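Local coordinates for Serine/threonine-protein kinase Tel1 (Chaetomium thermophilum, PDB 6SKY) that probably phosphorylates serine or threonine followed by glutamine on its targets, using ATP, to activate checkpoint signalling after DNA damage, at residues H2467-A2472 / P2653-S2658; R2515-L2520 / Q2544-T2549; A2519-R2524 / Q2607-G2612; T2527-G2532 / M2583-G2588. All blocks are in the same frame, centred on the assembly; numbering follows the deposited sequence.

Contact 1: H2467-A2472 / P2653-S2658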
# COMPACT_ATOMS: atom_id res chain seq x y z
N HIS A 2467 -24.93 -39.37 15.46
CA HIS A 2467 -23.76 -39.37 16.32
C HIS A 2467 -24.00 -40.20 17.56
O HIS A 2467 -23.13 -40.96 17.99
CB HIS A 2467 -23.37 -37.95 16.70
CG HIS A 2467 -22.85 -37.14 15.56
ND1 HIS A 2467 -23.58 -36.15 14.96
CD2 HIS A 2467 -21.67 -37.19 14.90
CE1 HIS A 2467 -22.87 -35.61 13.99
NE2 HIS A 2467 -21.71 -36.23 13.93
N ILE A 2468 -25.18 -40.06 18.16
CA ILE A 2468 -25.49 -40.85 19.35
C ILE A 2468 -25.53 -42.33 19.01
O ILE A 2468 -24.99 -43.16 19.75
CB ILE A 2468 -26.80 -40.37 19.99
CG1 ILE A 2468 -26.63 -38.94 20.49
CG2 ILE A 2468 -27.19 -41.28 21.12
CD1 ILE A 2468 -25.36 -38.71 21.23
N TRP A 2469 -26.16 -42.69 17.90
CA TRP A 2469 -26.24 -44.10 17.51
C TRP A 2469 -24.85 -44.68 17.29
O TRP A 2469 -24.54 -45.77 17.78
CB TRP A 2469 -27.09 -44.26 16.26
CG TRP A 2469 -27.43 -45.69 15.98
CD1 TRP A 2469 -28.50 -46.37 16.43
CD2 TRP A 2469 -26.66 -46.62 15.21
NE1 TRP A 2469 -28.47 -47.66 15.99
CE2 TRP A 2469 -27.34 -47.84 15.24
CE3 TRP A 2469 -25.46 -46.53 14.50
CZ2 TRP A 2469 -26.87 -48.96 14.58
CZ3 TRP A 2469 -25.00 -47.65 13.85
CH2 TRP A 2469 -25.70 -48.84 13.90
N THR A 2470 -24.00 -43.97 16.56
CA THR A 2470 -22.66 -44.47 16.32
C THR A 2470 -21.87 -44.58 17.61
O THR A 2470 -21.08 -45.52 17.78
CB THR A 2470 -21.93 -43.55 15.34
OG1 THR A 2470 -22.70 -43.45 14.14
CG2 THR A 2470 -20.58 -44.11 15.01
N GLY A 2471 -22.06 -43.65 18.54
CA GLY A 2471 -21.33 -43.73 19.79
C GLY A 2471 -21.77 -44.89 20.66
O GLY A 2471 -20.95 -45.50 21.34
N ALA A 2472 -23.06 -45.21 20.64
CA ALA A 2472 -23.53 -46.29 21.49
C ALA A 2472 -23.22 -47.66 20.88
O ALA A 2472 -22.63 -48.52 21.54
CB ALA A 2472 -25.03 -46.14 21.73
N PRO A 2653 -20.72 -41.78 8.75
CA PRO A 2653 -20.16 -43.03 9.27
C PRO A 2653 -21.15 -43.70 10.21
O PRO A 2653 -21.64 -43.07 11.15
CB PRO A 2653 -18.90 -42.58 10.01
CG PRO A 2653 -18.69 -41.17 9.61
CD PRO A 2653 -20.02 -40.62 9.30
N LEU A 2654 -21.45 -44.97 9.96
CA LEU A 2654 -22.37 -45.70 10.82
C LEU A 2654 -21.62 -46.40 11.93
O LEU A 2654 -21.92 -46.21 13.11
CB LEU A 2654 -23.17 -46.71 9.99
CG LEU A 2654 -24.28 -46.13 9.12
CD1 LEU A 2654 -24.88 -47.22 8.29
CD2 LEU A 2654 -25.32 -45.49 9.99
N THR A 2655 -20.64 -47.22 11.58
CA THR A 2655 -19.79 -47.89 12.54
C THR A 2655 -18.34 -47.64 12.16
O THR A 2655 -18.07 -46.87 11.24
CB THR A 2655 -20.11 -49.38 12.59
OG1 THR A 2655 -20.21 -49.88 11.26
CG2 THR A 2655 -21.42 -49.61 13.30
N SER A 2656 -17.40 -48.28 12.85
CA SER A 2656 -16.00 -48.15 12.47
C SER A 2656 -15.65 -48.92 11.22
O SER A 2656 -14.47 -49.01 10.87
CB SER A 2656 -15.10 -48.60 13.62
OG SER A 2656 -15.04 -47.62 14.65
N SER A 2657 -16.64 -49.48 10.54
CA SER A 2657 -16.38 -50.29 9.36
C SER A 2657 -17.38 -50.04 8.24
O SER A 2657 -17.34 -50.76 7.23
CB SER A 2657 -16.41 -51.77 9.74
OG SER A 2657 -17.56 -52.06 10.51
N SER A 2658 -18.26 -49.06 8.36
CA SER A 2658 -19.32 -48.90 7.38
C SER A 2658 -19.82 -47.47 7.38
O SER A 2658 -19.71 -46.75 8.37
CB SER A 2658 -20.48 -49.87 7.65
OG SER A 2658 -21.05 -49.63 8.92
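The polar part of this contact gathers at one hydroxyl of helix 2461-2472. Thr2470 OG1 is anti to its own carbonyl carbon (chi1 -56°), and its strongest hydrogen bond goes back along the helix to Tyr2466 O. Leu2654 O, 3.0 Å from Thr2470 OG1, and Pro2653 O, 3.2 Å from it, lie within reach of the same single proton, so neither bond to the strand is certain. The methyl CG2 of Thr2470 is anti to the backbone N and rests against the carbonyl of Leu2654. Within 2653-2658 the chain folds back on itself: Leu2654 N donates to Ser2658 O at 3.0 Å, and Ser2658 OG donates to Thr2655 OG1, so a side-chain bond spans the same turn.

The aromatic part belongs to Trp2469, whose CG stands anti to the backbone N (chi1 -169°), so that the six-membered ring reaches the strand. Leu2654 O, a polar atom, sits at its edge in the ring plane, 3.5 Å from Trp2469 CZ3. The same CZ3 lies 4.4 Å from Leu2654 CB, and Thr2655 CG2 approaches it obliquely. Trp2469 NE1 makes a weak hydrogen bond to Asp2511 OD1.

An alanine at Thr2470 would remove both OG1 and CG2, and would probably leave the helix with much less hold on the carbonyls of Pro2653 and Leu2654. The contact joins a helix of the FAT region to an edge strand, 2651-2655, of the kinase N-lobe sheet; the strand offers mainly backbone oxygens to Thr2470, with Leu2654 CB and Thr2655 CG2 adding apolar contact to the indole.

Contact 2: R2515-L2520 / Q2544-T2549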
# COMPACT_ATOMS: atom_id res chain seq x y z
N ARG A 2515 -29.56 -50.10 11.81
CA ARG A 2515 -29.23 -51.52 11.92
C ARG A 2515 -29.31 -52.21 10.57
O ARG A 2515 -28.41 -52.97 10.19
CB ARG A 2515 -30.15 -52.20 12.93
CG ARG A 2515 -29.92 -51.73 14.33
CD ARG A 2515 -30.60 -52.62 15.33
NE ARG A 2515 -30.27 -52.23 16.69
CZ ARG A 2515 -29.13 -52.56 17.30
NH1 ARG A 2515 -28.90 -52.16 18.54
NH2 ARG A 2515 -28.22 -53.28 16.66
N VAL A 2516 -30.37 -51.94 9.80
CA VAL A 2516 -30.47 -52.64 8.52
C VAL A 2516 -29.49 -52.07 7.49
O VAL A 2516 -28.97 -52.82 6.66
CB VAL A 2516 -31.91 -52.64 7.98
CG1 VAL A 2516 -32.83 -53.22 9.02
CG2 VAL A 2516 -32.34 -51.27 7.58
N TYR A 2517 -29.19 -50.77 7.53
CA TYR A 2517 -28.18 -50.22 6.64
C TYR A 2517 -26.82 -50.84 6.90
O TYR A 2517 -26.09 -51.18 5.97
CB TYR A 2517 -28.08 -48.70 6.79
CG TYR A 2517 -28.84 -47.91 5.77
CD1 TYR A 2517 -28.54 -48.02 4.43
CD2 TYR A 2517 -29.83 -47.03 6.14
CE1 TYR A 2517 -29.23 -47.30 3.50
CE2 TYR A 2517 -30.51 -46.31 5.22
CZ TYR A 2517 -30.21 -46.44 3.90
OH TYR A 2517 -30.89 -45.72 2.97
N HIS A 2518 -26.46 -51.00 8.17
CA HIS A 2518 -25.18 -51.61 8.51
C HIS A 2518 -25.15 -53.08 8.11
O HIS A 2518 -24.13 -53.57 7.61
CB HIS A 2518 -24.92 -51.45 10.00
CG HIS A 2518 -23.70 -52.16 10.48
ND1 HIS A 2518 -23.71 -53.00 11.57
CD2 HIS A 2518 -22.43 -52.14 10.02
CE1 HIS A 2518 -22.49 -53.47 11.76
NE2 HIS A 2518 -21.70 -52.97 10.84
N ALA A 2519 -26.25 -53.81 8.33
CA ALA A 2519 -26.29 -55.20 7.90
C ALA A 2519 -26.12 -55.32 6.40
O ALA A 2519 -25.42 -56.21 5.91
CB ALA A 2519 -27.60 -55.85 8.35
N LEU A 2520 -26.76 -54.42 5.64
CA LEU A 2520 -26.60 -54.44 4.20
C LEU A 2520 -25.18 -54.09 3.79
O LEU A 2520 -24.64 -54.65 2.83
CB LEU A 2520 -27.59 -53.48 3.55
CG LEU A 2520 -27.53 -53.37 2.04
CD1 LEU A 2520 -28.17 -54.58 1.40
CD2 LEU A 2520 -28.23 -52.11 1.61
N GLN A 2544 -34.29 -58.29 1.76
CA GLN A 2544 -35.71 -58.25 2.06
C GLN A 2544 -35.96 -57.71 3.46
O GLN A 2544 -36.91 -56.94 3.68
CB GLN A 2544 -36.33 -59.63 1.90
CG GLN A 2544 -37.84 -59.61 2.03
CD GLN A 2544 -38.48 -58.51 1.21
OE1 GLN A 2544 -39.10 -57.60 1.74
NE2 GLN A 2544 -38.33 -58.60 -0.11
N ASN A 2545 -35.12 -58.08 4.43
CA ASN A 2545 -35.20 -57.47 5.75
C ASN A 2545 -35.01 -55.96 5.66
O ASN A 2545 -35.73 -55.20 6.32
CB ASN A 2545 -34.17 -58.09 6.68
CG ASN A 2545 -34.28 -57.58 8.09
OD1 ASN A 2545 -35.33 -57.12 8.51
ND2 ASN A 2545 -33.18 -57.65 8.83
N PHE A 2546 -34.07 -55.52 4.83
CA PHE A 2546 -33.83 -54.10 4.63
C PHE A 2546 -35.06 -53.40 4.08
O PHE A 2546 -35.48 -52.36 4.60
CB PHE A 2546 -32.63 -53.92 3.71
CG PHE A 2546 -32.43 -52.52 3.23
CD1 PHE A 2546 -31.77 -51.60 4.02
CD2 PHE A 2546 -32.87 -52.13 1.99
CE1 PHE A 2546 -31.58 -50.32 3.58
CE2 PHE A 2546 -32.68 -50.85 1.55
CZ PHE A 2546 -32.04 -49.95 2.36
N LEU A 2547 -35.65 -53.96 3.02
CA LEU A 2547 -36.79 -53.30 2.40
C LEU A 2547 -37.99 -53.26 3.33
O LEU A 2547 -38.69 -52.24 3.41
CB LEU A 2547 -37.15 -54.01 1.10
CG LEU A 2547 -36.29 -53.59 -0.09
CD1 LEU A 2547 -36.63 -54.45 -1.27
CD2 LEU A 2547 -36.53 -52.14 -0.40
N SER A 2548 -38.25 -54.35 4.06
CA SER A 2548 -39.36 -54.35 5.00
C SER A 2548 -39.14 -53.32 6.10
O SER A 2548 -40.03 -52.49 6.37
CB SER A 2548 -39.53 -55.74 5.59
OG SER A 2548 -38.28 -56.27 5.97
N THR A 2549 -37.97 -53.33 6.74
CA THR A 2549 -37.70 -52.39 7.81
C THR A 2549 -37.77 -50.96 7.32
O THR A 2549 -38.21 -50.07 8.06
CB THR A 2549 -36.32 -52.65 8.41
OG1 THR A 2549 -36.13 -54.06 8.57
CG2 THR A 2549 -36.21 -51.97 9.75
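Asn2545 O is the best-held polar atom, gripped by two donors of its own helix, Thr2549 N at 2.9 Å and Thr2549 OG1 at 2.6 Å. Ser2548 OG is a possible third, its one proton being equally within reach of Gln2544 O. The Thr2549 hydroxyl comes from 33° above the carbonyl plane. Val2516 CG1 meets Thr2549 tip to tip, 3.4 Å from Thr2549 OG1, with CB and CG2 close behind.

The helices run antiparallel, their axes 9.4 Å apart at 158°, and between them Phe2546 and Val2516 carry most of the contact. Phe2546 CG is anti to the backbone N, which sends the ring over to the other helix. The edge of Phe2546 is directed at one face of Tyr2517 in a T-shaped stack, with CE1 of the phenyl offset toward the rim and the ring planes at 69°. One face of the phenyl takes a CH-pi contact from Leu2520 CD2, which lies above the ring centre. Val2516 crosses Phe2546 at about a right angle, with CG2 3.6 Å from Phe2546 CD1. Beyond the pair, Phe2546 makes another edge-to-face contact with Phe2579.

No hydrogen bond passes between the two helices. Their pairing is aromatic and aliphatic: the hydroxyls of Thr2549 and Ser2548 bond within their own helix, and Tyr2517 OH hydrogen-bonds to Gln2607 OE1 in the kinase N-lobe sheet.

Contact 3: A2519-R2524 / Q2607-G2612. With AGS (phosphothiophosphoric acid-adenylate ester), chain C.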
# COMPACT_ATOMS: atom_id res chain seq x y z
N ALA A 2519 -26.25 -53.81 8.33
CA ALA A 2519 -26.29 -55.20 7.90
C ALA A 2519 -26.12 -55.32 6.40
O ALA A 2519 -25.42 -56.21 5.91
CB ALA A 2519 -27.60 -55.85 8.35
N LEU A 2520 -26.76 -54.42 5.64
CA LEU A 2520 -26.60 -54.44 4.20
C LEU A 2520 -25.18 -54.09 3.79
O LEU A 2520 -24.64 -54.65 2.83
CB LEU A 2520 -27.59 -53.48 3.55
CG LEU A 2520 -27.53 -53.37 2.04
CD1 LEU A 2520 -28.17 -54.58 1.40
CD2 LEU A 2520 -28.23 -52.11 1.61
N ALA A 2521 -24.55 -53.16 4.51
CA ALA A 2521 -23.18 -52.78 4.20
C ALA A 2521 -22.23 -53.95 4.39
O ALA A 2521 -21.37 -54.21 3.54
CB ALA A 2521 -22.75 -51.60 5.07
N MET A 2522 -22.37 -54.67 5.49
CA MET A 2522 -21.42 -55.72 5.82
C MET A 2522 -21.58 -56.96 4.94
O MET A 2522 -20.66 -57.78 4.89
CB MET A 2522 -21.57 -56.11 7.29
CG MET A 2522 -21.08 -55.07 8.27
SD MET A 2522 -19.30 -54.82 8.20
CE MET A 2522 -19.21 -53.33 7.23
N ASP A 2523 -22.70 -57.11 4.24
CA ASP A 2523 -23.01 -58.35 3.54
C ASP A 2523 -22.32 -58.39 2.19
O ASP A 2523 -22.78 -57.77 1.23
CB ASP A 2523 -24.52 -58.49 3.38
CG ASP A 2523 -24.89 -59.64 2.48
OD1 ASP A 2523 -24.38 -60.75 2.70
OD2 ASP A 2523 -25.71 -59.43 1.56
N ARG A 2524 -21.22 -59.13 2.10
CA ARG A 2524 -20.48 -59.30 0.86
C ARG A 2524 -20.49 -60.77 0.47
O ARG A 2524 -20.06 -61.63 1.24
CB ARG A 2524 -19.05 -58.79 0.99
CG ARG A 2524 -18.33 -59.23 2.26
CD ARG A 2524 -17.04 -58.47 2.44
NE ARG A 2524 -16.61 -58.45 3.84
CZ ARG A 2524 -15.61 -57.71 4.31
NH1 ARG A 2524 -14.92 -56.92 3.50
NH2 ARG A 2524 -15.30 -57.75 5.60
N GLN A 2607 -27.05 -43.48 -3.08
CA GLN A 2607 -26.21 -43.68 -1.91
C GLN A 2607 -25.22 -44.79 -2.18
O GLN A 2607 -25.58 -45.82 -2.73
CB GLN A 2607 -27.04 -44.06 -0.68
CG GLN A 2607 -28.05 -43.04 -0.28
CD GLN A 2607 -29.17 -43.65 0.49
OE1 GLN A 2607 -29.20 -44.85 0.69
NE2 GLN A 2607 -30.10 -42.83 0.92
N LEU A 2608 -23.98 -44.58 -1.78
CA LEU A 2608 -23.03 -45.68 -1.65
C LEU A 2608 -23.17 -46.22 -0.24
O LEU A 2608 -23.07 -45.46 0.73
CB LEU A 2608 -21.60 -45.23 -1.88
CG LEU A 2608 -21.11 -44.79 -3.24
CD1 LEU A 2608 -21.01 -43.30 -3.26
CD2 LEU A 2608 -19.76 -45.39 -3.50
N VAL A 2609 -23.43 -47.51 -0.12
CA VAL A 2609 -23.42 -48.20 1.16
C VAL A 2609 -22.07 -48.88 1.24
O VAL A 2609 -21.87 -49.95 0.67
CB VAL A 2609 -24.59 -49.18 1.28
CG1 VAL A 2609 -24.65 -49.72 2.67
CG2 VAL A 2609 -25.88 -48.50 0.95
N LYS A 2610 -21.13 -48.25 1.93
CA LYS A 2610 -19.74 -48.67 1.90
C LYS A 2610 -19.45 -49.52 3.12
O LYS A 2610 -19.66 -49.08 4.25
CB LYS A 2610 -18.82 -47.46 1.86
CG LYS A 2610 -17.69 -47.59 0.87
CD LYS A 2610 -16.98 -46.27 0.71
CE LYS A 2610 -16.05 -46.28 -0.47
NZ LYS A 2610 -15.43 -44.93 -0.67
N GLY A 2611 -18.96 -50.74 2.88
CA GLY A 2611 -18.52 -51.61 3.94
C GLY A 2611 -17.05 -51.93 3.76
O GLY A 2611 -16.43 -51.60 2.75
N GLY A 2612 -16.49 -52.58 4.77
CA GLY A 2612 -15.08 -52.90 4.74
C GLY A 2612 -14.39 -52.44 6.00
O GLY A 2612 -15.01 -52.37 7.05
PG AGS C . -9.79 -47.10 -5.56
S1G AGS C . -8.66 -46.01 -6.71
O2G AGS C . -9.99 -46.41 -4.18
O3G AGS C . -9.13 -48.49 -5.34
PB AGS C . -12.23 -46.15 -6.21
O1B AGS C . -11.54 -44.85 -6.16
O2B AGS C . -13.08 -46.40 -7.45
O3B AGS C . -11.19 -47.33 -6.20
PA AGS C . -14.73 -46.53 -5.14
O1A AGS C . -15.03 -47.96 -5.09
O2A AGS C . -15.43 -45.69 -4.08
O3A AGS C . -13.18 -46.27 -4.96
O5' AGS C . -15.09 -46.04 -6.59
C5' AGS C . -16.46 -46.09 -7.00
C4' AGS C . -16.64 -45.28 -8.25
O4' AGS C . -17.66 -44.28 -8.03
C3' AGS C . -15.41 -44.51 -8.72
O3' AGS C . -15.40 -44.37 -10.14
C2' AGS C . -15.57 -43.16 -8.02
O2' AGS C . -15.00 -42.11 -8.80
C1' AGS C . -17.09 -42.99 -7.96
N9 AGS C . -17.55 -42.36 -6.74
C8 AGS C . -17.05 -42.54 -5.48
N7 AGS C . -17.66 -41.85 -4.55
C5 AGS C . -18.64 -41.16 -5.25
C6 AGS C . -19.63 -40.25 -4.85
N6 AGS C . -19.80 -39.86 -3.59
N1 AGS C . -20.44 -39.75 -5.80
C2 AGS C . -20.27 -40.14 -7.06
N3 AGS C . -19.38 -40.99 -7.56
C4 AGS C . -18.58 -41.47 -6.60
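Two flat groups lie at this site, the guanidinium of Arg2524 and, beyond the strand, the adenine of the bound ATP analogue AGS. Gly2612 CA approaches the guanidinium obliquely, 4.2 Å from Arg2524 NH1. At the adenine, Leu2608 CD1 lies 3.7 Å from AGS N6.

Between them the end of helix 2507-2522 packs on strand 2604-2611. Ala2521 CB meets Val2609 CG1 at 3.6 Å; Val2609 CG1 is anti to its backbone N, while CG2 extends toward Leu2520 CD2. Met2522 starts away from the strand, but bends at chi2 and chi3 and brings CE to 3.7 Å from Gly2612 N, beside Gly2611 CA. A CB on Gly2611 would run into Ala2521 O, so its lack of a side chain lets the backbones come close. Gly2612 has backbone angles (129°/-152°) that leave no room for a CB beside the preceding carbonyl oxygen.

Lys2610 points away from the helix, its extended chain placing NZ 3.5 Å from AGS O2A in a weak hydrogen bond. Helix and nucleotide occupy opposite sides of the strand: Ala2521 and Leu2520 pack against Val2609 on the helix side, while Lys2610 probably helps to balance the alpha-phosphate charge near the magnesium bound by Asp2779.

Contact 4: T2527-G2532 / M2583-G2588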
# COMPACT_ATOMS: atom_id res chain seq x y z
N THR A 2527 -20.47 -64.32 -5.19
CA THR A 2527 -21.37 -64.89 -6.18
C THR A 2527 -22.65 -64.07 -6.31
O THR A 2527 -23.09 -63.76 -7.42
CB THR A 2527 -21.71 -66.34 -5.82
OG1 THR A 2527 -22.30 -66.38 -4.51
CG2 THR A 2527 -20.45 -67.19 -5.82
N ARG A 2528 -23.25 -63.71 -5.17
CA ARG A 2528 -24.51 -62.99 -5.20
C ARG A 2528 -24.33 -61.53 -5.58
O ARG A 2528 -25.27 -60.90 -6.08
CB ARG A 2528 -25.19 -63.10 -3.84
CG ARG A 2528 -26.62 -62.64 -3.79
CD ARG A 2528 -27.30 -63.24 -2.59
NE ARG A 2528 -26.38 -63.33 -1.45
CZ ARG A 2528 -26.66 -63.97 -0.32
NH1 ARG A 2528 -27.82 -64.58 -0.17
NH2 ARG A 2528 -25.77 -64.00 0.66
N TYR A 2529 -23.14 -60.97 -5.38
CA TYR A 2529 -22.84 -59.58 -5.70
C TYR A 2529 -21.63 -59.56 -6.63
O TYR A 2529 -20.49 -59.61 -6.17
CB TYR A 2529 -22.58 -58.78 -4.44
CG TYR A 2529 -23.74 -58.77 -3.48
CD1 TYR A 2529 -25.02 -58.51 -3.92
CD2 TYR A 2529 -23.55 -59.04 -2.14
CE1 TYR A 2529 -26.08 -58.50 -3.05
CE2 TYR A 2529 -24.60 -59.04 -1.26
CZ TYR A 2529 -25.86 -58.77 -1.72
OH TYR A 2529 -26.92 -58.77 -0.84
N LYS A 2530 -21.88 -59.49 -7.93
CA LYS A 2530 -20.81 -59.47 -8.92
C LYS A 2530 -20.47 -58.03 -9.29
O LYS A 2530 -21.37 -57.24 -9.61
CB LYS A 2530 -21.20 -60.25 -10.18
CG LYS A 2530 -22.04 -61.48 -9.94
CD LYS A 2530 -22.44 -62.09 -11.27
CE LYS A 2530 -23.33 -63.30 -11.09
NZ LYS A 2530 -23.71 -63.88 -12.42
N SER A 2531 -19.19 -57.70 -9.26
CA SER A 2531 -18.73 -56.35 -9.53
C SER A 2531 -19.08 -55.90 -10.94
O SER A 2531 -18.64 -56.51 -11.92
CB SER A 2531 -17.22 -56.25 -9.30
OG SER A 2531 -16.89 -56.70 -8.00
N GLY A 2532 -19.86 -54.83 -11.06
CA GLY A 2532 -20.25 -54.29 -12.34
C GLY A 2532 -21.67 -54.60 -12.75
O GLY A 2532 -22.17 -53.98 -13.69
N MET A 2583 -30.04 -52.38 -7.41
CA MET A 2583 -28.88 -51.68 -6.90
C MET A 2583 -27.67 -52.07 -7.72
O MET A 2583 -27.49 -53.24 -8.06
CB MET A 2583 -28.64 -51.99 -5.42
CG MET A 2583 -28.25 -53.41 -5.12
SD MET A 2583 -28.03 -53.65 -3.36
CE MET A 2583 -27.54 -55.36 -3.32
N ALA A 2584 -26.86 -51.08 -8.07
CA ALA A 2584 -25.63 -51.33 -8.80
C ALA A 2584 -24.53 -51.77 -7.84
O ALA A 2584 -24.66 -51.69 -6.62
CB ALA A 2584 -25.20 -50.09 -9.56
N ILE A 2585 -23.43 -52.25 -8.41
CA ILE A 2585 -22.30 -52.72 -7.63
C ILE A 2585 -21.02 -52.25 -8.30
O ILE A 2585 -20.93 -52.23 -9.53
CB ILE A 2585 -22.32 -54.26 -7.49
CG1 ILE A 2585 -23.54 -54.67 -6.67
CG2 ILE A 2585 -21.07 -54.75 -6.82
CD1 ILE A 2585 -23.69 -56.13 -6.50
N ALA A 2586 -20.05 -51.84 -7.50
CA ALA A 2586 -18.77 -51.36 -8.00
C ALA A 2586 -17.69 -52.42 -7.81
O ALA A 2586 -17.88 -53.44 -7.15
CB ALA A 2586 -18.38 -50.06 -7.31
N SER A 2587 -16.52 -52.16 -8.41
CA SER A 2587 -15.43 -53.13 -8.43
C SER A 2587 -14.61 -53.03 -7.15
O SER A 2587 -14.10 -51.96 -6.80
CB SER A 2587 -14.54 -52.90 -9.64
OG SER A 2587 -15.29 -53.01 -10.84
N GLY A 2588 -14.47 -54.16 -6.45
CA GLY A 2588 -13.69 -54.20 -5.23
C GLY A 2588 -13.79 -55.57 -4.60
O GLY A 2588 -14.24 -56.53 -5.23
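Tyr2529 lies across the ends of two strand side chains. It crosses Ile2585 at about a right angle, and Ile2585 CD1, at the tip of an extended chain (chi2 178°), reaches 3.5 Å from Tyr2529 CB. Met2583 crosses the tyrosine obliquely: its CG takes the crowded position between backbone N and carbonyl carbon, yet the chain runs straight beyond it and sets CE 3.5 Å from Tyr2529 CE1. The other branch of Ile2585, CG2, touches Lys2530 O and Ser2531 CA. Ser2531 CB packs against Ser2587 CA.

One hydrogen bond joins the backbones, Gly2532 N to Ile2585 O at 3.2 Å. It is bent to 138°, with the donor 61° above the carbonyl plane.

The ring of Tyr2529 makes a cation-pi contact with Lys2593, and its hydroxyl hydrogen-bonds to Asp2523 OD2. An alanine at Tyr2529 would lose the ring's contacts with Met2583 and Lys2593 and the hydroxyl's hydrogen bond to Asp2523, and would probably loosen this loop on the strand.

The loop comes from helix 2507-2522 and leads into edge strand 2534-2536, which pairs with strand 2576-2585. Past that strand's end, Ala2586 approaches AGS in the turn toward strand 2593-2599, consistent with the phosphate-binding loop of PI3-kinase relatives.

How the contacts relate
From the N terminus, helix 2461-2472 opens contact 1, whose long loop encloses the other three. Helix 2507-2522 supplies the first segments of contacts 2 and 3, which overlap at Ala2519 and Leu2520, and the loop after it begins contact 4. The closures follow in another order: contact 2 at helix 2541-2552, contact 4 at strand 2576-2585, contact 3 at strand 2604-2611 and contact 1 at strand 2651-2655. Contact 4 is nested within contact 3, while contacts 2 and 4 cross. Helix 2507-2522 is the common element, flanked by helix 2541-2552 and the N-lobe sheet; contact 1 adds the FAT region at the sheet's edge, where the turn after strand 2651-2655 packs on His2518 and Met2522.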